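PDB 3P1T: putative histidinol-phosphate aminotransferase from Burkholderia pseudomallei, which probably catalyses the pyridoxal-phosphate-dependent transamination of L-histidinol phosphate with 2-oxoglutarate, a step in L-histidine biosynthesis. Local coordinates for residues Phe64-Asn70 with Ala209-Ser214. Coordinates in Å, arbitrary orientation, origin at the centre of the assembly. Residues are numbered along the deposited sequence.
Sequences FSCPEDN and ALFGPS. With EDO (1,2-ethanediol), chain H.
In this PLP-dependent aminotransferase fold, beside strand 71-74, outermost of the seven-stranded sheet within this chain, the loop leading into that strand is hydrogen-bonded to G212, just beyond strand 208-211, its antiparallel neighbour. The segments converge from F64-A209 (CA to CA 9.6 Å) to N70-S214 (4.9 Å). A Schellman motif at S65 (phi/psi 50/53) ends helix 52-64, and a 3-10 turn, 68-70, closed by N70 N to P67 O (3.0 Å), brings N70 beside G212. G212 N donates to N70 O (3.0 Å), and N70 ND2 (chi1 m) to G212 O (2.8 Å). Near the C-terminal end of helix 52-64, the F211 ring (m) presents its edge to the face of F64 (m), T-shaped, centroids 4.9 Å apart, planes at 62°; C66 SG lies at the F211 edge, 3.9 Å from F211 CD2. Water bridges D69 O (2.6 Å) and S214 O (2.9 Å); ethanediol O2, probably from the crystallisation liquor, hydrogen-bonds S214 N (3.2 Å) and S214 OG (3.0 Å). Strand 190-195 flanks F211, and P213 occupies the N-cap position of helix 214-221, whose K221 hydrogen-bonds E68 O.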
ATOM      1  N   PHE A  64      -2.430   8.716  19.793  1.00 47.45           N
ATOM      2  CA  PHE A  64      -3.110   7.612  20.468  1.00 45.90           C
ATOM      3  C   PHE A  64      -2.566   7.372  21.887  1.00 52.29           C
ATOM      4  O   PHE A  64      -3.080   6.492  22.591  1.00 52.77           O
ATOM      5  CB  PHE A  64      -2.998   6.343  19.627  1.00 45.51           C
ATOM      6  CG  PHE A  64      -3.827   6.449  18.368  1.00 45.53           C
ATOM      7  CD1 PHE A  64      -5.201   6.275  18.407  1.00 47.13           C
ATOM      8  CD2 PHE A  64      -3.233   6.716  17.140  1.00 46.52           C
ATOM      9  CE1 PHE A  64      -5.970   6.376  17.243  1.00 46.79           C
ATOM     10  CE2 PHE A  64      -4.006   6.807  15.974  1.00 47.85           C
ATOM     11  CZ  PHE A  64      -5.368   6.640  16.038  1.00 45.42           C
ATOM     12  N   SER A  65      -1.587   8.199  22.323  1.00 49.61           N
ATOM     13  CA  SER A  65      -0.942   8.183  23.642  1.00 51.46           C
ATOM     14  C   SER A  65      -0.455   6.760  24.014  1.00 56.30           C
ATOM     15  O   SER A  65      -0.767   6.231  25.081  1.00 57.09           O
ATOM     16  CB  SER A  65      -1.875   8.736  24.717  1.00 56.66           C
ATOM     17  OG  SER A  65      -2.194  10.099  24.486  1.00 71.03           O
ATOM     18  N   CYS A  66       0.328   6.156  23.124  1.00 52.29           N
ATOM     19  CA  CYS A  66       0.901   4.833  23.351  1.00 51.86           C
ATOM     20  C   CYS A  66       2.316   4.800  22.803  1.00 56.00           C
ATOM     21  O   CYS A  66       2.633   5.649  21.966  1.00 57.59           O
ATOM     22  CB  CYS A  66       0.036   3.765  22.699  1.00 51.20           C
ATOM     23  SG  CYS A  66       0.136   3.749  20.897  1.00 53.84           S
ATOM     24  N   PRO A  67       3.183   3.833  23.179  1.00 50.12           N
ATOM     25  CA  PRO A  67       4.523   3.804  22.582  1.00 48.88           C
ATOM     26  C   PRO A  67       4.473   3.404  21.109  1.00 50.84           C
ATOM     27  O   PRO A  67       3.584   2.650  20.700  1.00 47.65           O
ATOM     28  CB  PRO A  67       5.264   2.754  23.414  1.00 51.28           C
ATOM     29  CG  PRO A  67       4.390   2.467  24.586  1.00 56.52           C
ATOM     30  CD  PRO A  67       3.006   2.725  24.135  1.00 51.48           C
ATOM     31  N   GLU A  68       5.440   3.902  20.318  1.00 48.33           N
ATOM     32  CA  GLU A  68       5.567   3.610  18.886  1.00 47.00           C
ATOM     33  C   GLU A  68       5.809   2.095  18.658  1.00 48.60           C
ATOM     34  O   GLU A  68       5.473   1.555  17.599  1.00 47.03           O
ATOM     35  CB  GLU A  68       6.713   4.445  18.294  1.00 49.11           C
ATOM     36  CG  GLU A  68       6.789   4.476  16.776  1.00 60.15           C
ATOM     37  CD  GLU A  68       7.989   5.216  16.213  1.00 77.91           C
ATOM     38  OE1 GLU A  68       8.390   6.262  16.784  1.00 56.17           O
ATOM     39  OE2 GLU A  68       8.506   4.762  15.165  1.00 68.80           O
ATOM     40  N   ASP A  69       6.343   1.414  19.678  1.00 45.13           N
ATOM     41  CA  ASP A  69       6.622  -0.023  19.672  1.00 44.28           C
ATOM     42  C   ASP A  69       5.331  -0.865  19.696  1.00 45.95           C
ATOM     43  O   ASP A  69       5.375  -2.069  19.434  1.00 44.77           O
ATOM     44  CB  ASP A  69       7.479  -0.390  20.892  1.00 47.32           C
ATOM     45  CG  ASP A  69       8.767   0.390  21.000  1.00 62.95           C
ATOM     46  OD1 ASP A  69       8.808   1.367  21.800  1.00 69.60           O
ATOM     47  OD2 ASP A  69       9.761  -0.006  20.330  1.00 58.34           O
ATOM     48  N   ASN A  70       4.197  -0.241  20.027  1.00 41.07           N
ATOM     49  CA  ASN A  70       2.932  -0.948  20.156  1.00 40.26           C
ATOM     50  C   ASN A  70       1.958  -0.642  19.001  1.00 43.25           C
ATOM     51  O   ASN A  70       0.838  -1.166  19.010  1.00 42.44           O
ATOM     52  CB  ASN A  70       2.299  -0.578  21.495  1.00 38.56           C
ATOM     53  CG  ASN A  70       3.027  -1.204  22.648  1.00 52.45           C
ATOM     54  OD1 ASN A  70       3.723  -0.538  23.421  1.00 51.89           O
ATOM     55  ND2 ASN A  70       2.969  -2.518  22.718  1.00 41.37           N
ATOM     56  N   ALA A 209      -4.406   1.996  11.800  1.00 34.88           N
ATOM     57  CA  ALA A 209      -3.408   1.781  12.839  1.00 35.14           C
ATOM     58  C   ALA A 209      -3.751   0.534  13.649  1.00 40.63           C
ATOM     59  O   ALA A 209      -4.876   0.410  14.143  1.00 41.92           O
ATOM     60  CB  ALA A 209      -3.323   3.007  13.749  1.00 36.50           C
ATOM     61  N   LEU A 210      -2.789  -0.397  13.767  1.00 36.59           N
ATOM     62  CA  LEU A 210      -2.942  -1.636  14.539  1.00 34.74           C
ATOM     63  C   LEU A 210      -2.153  -1.520  15.828  1.00 37.39           C
ATOM     64  O   LEU A 210      -0.969  -1.174  15.791  1.00 37.11           O
ATOM     65  CB  LEU A 210      -2.498  -2.878  13.731  1.00 32.90           C
ATOM     66  CG  LEU A 210      -2.475  -4.220  14.469  1.00 36.35           C
ATOM     67  CD1 LEU A 210      -3.886  -4.661  14.915  1.00 35.81           C
ATOM     68  CD2 LEU A 210      -1.802  -5.286  13.626  1.00 34.78           C
ATOM     69  N   PHE A 211      -2.797  -1.828  16.957  1.00 33.28           N
ATOM     70  CA  PHE A 211      -2.167  -1.758  18.283  1.00 33.40           C
ATOM     71  C   PHE A 211      -2.091  -3.150  18.874  1.00 40.44           C
ATOM     72  O   PHE A 211      -3.063  -3.902  18.796  1.00 40.78           O
ATOM     73  CB  PHE A 211      -2.932  -0.795  19.219  1.00 34.14           C
ATOM     74  CG  PHE A 211      -3.171   0.564  18.607  1.00 34.11           C
ATOM     75  CD1 PHE A 211      -4.293   0.808  17.819  1.00 37.15           C
ATOM     76  CD2 PHE A 211      -2.266   1.595  18.790  1.00 34.72           C
ATOM     77  CE1 PHE A 211      -4.497   2.063  17.221  1.00 37.30           C
ATOM     78  CE2 PHE A 211      -2.483   2.858  18.199  1.00 37.30           C
ATOM     79  CZ  PHE A 211      -3.592   3.081  17.421  1.00 35.08           C
ATOM     80  N   GLY A 212      -0.937  -3.492  19.435  1.00 38.31           N
ATOM     81  CA  GLY A 212      -0.726  -4.802  20.037  1.00 38.30           C
ATOM     82  C   GLY A 212       0.543  -4.905  20.854  1.00 43.36           C
ATOM     83  O   GLY A 212       1.245  -3.899  21.065  1.00 41.55           O
ATOM     84  N   PRO A 213       0.851  -6.146  21.318  1.00 41.72           N
ATOM     85  CA  PRO A 213       2.091  -6.369  22.101  1.00 42.73           C
ATOM     86  C   PRO A 213       3.338  -6.129  21.240  1.00 47.09           C
ATOM     87  O   PRO A 213       3.346  -6.487  20.059  1.00 45.96           O
ATOM     88  CB  PRO A 213       1.979  -7.826  22.556  1.00 44.99           C
ATOM     89  CG  PRO A 213       1.042  -8.472  21.592  1.00 48.63           C
ATOM     90  CD  PRO A 213       0.094  -7.399  21.111  1.00 42.94           C
ATOM     91  N   SER A 214       4.371  -5.494  21.833  1.00 44.86           N
ATOM     92  CA  SER A 214       5.569  -4.999  21.156  1.00 44.75           C
ATOM     93  C   SER A 214       6.337  -6.081  20.365  1.00 47.71           C
ATOM     94  O   SER A 214       6.786  -5.775  19.252  1.00 46.94           O
ATOM     95  CB  SER A 214       6.526  -4.313  22.132  1.00 49.00           C
ATOM     96  OG  SER A 214       6.825  -5.065  23.294  1.00 60.52           O
TER
HETATM   97  C1  EDO H 349       3.405  -4.076  25.398  1.00 66.41           C
HETATM   98  O1  EDO H 349       2.103  -4.682  25.498  1.00 67.64           O
HETATM   99  C2  EDO H 349       4.547  -4.999  25.835  1.00 64.62           C
HETATM  100  O2  EDO H 349       4.630  -6.160  25.000  1.00 69.85           O
HETATM  101  O   HOH W   1       7.410  -3.102  18.240  1.00 39.60           O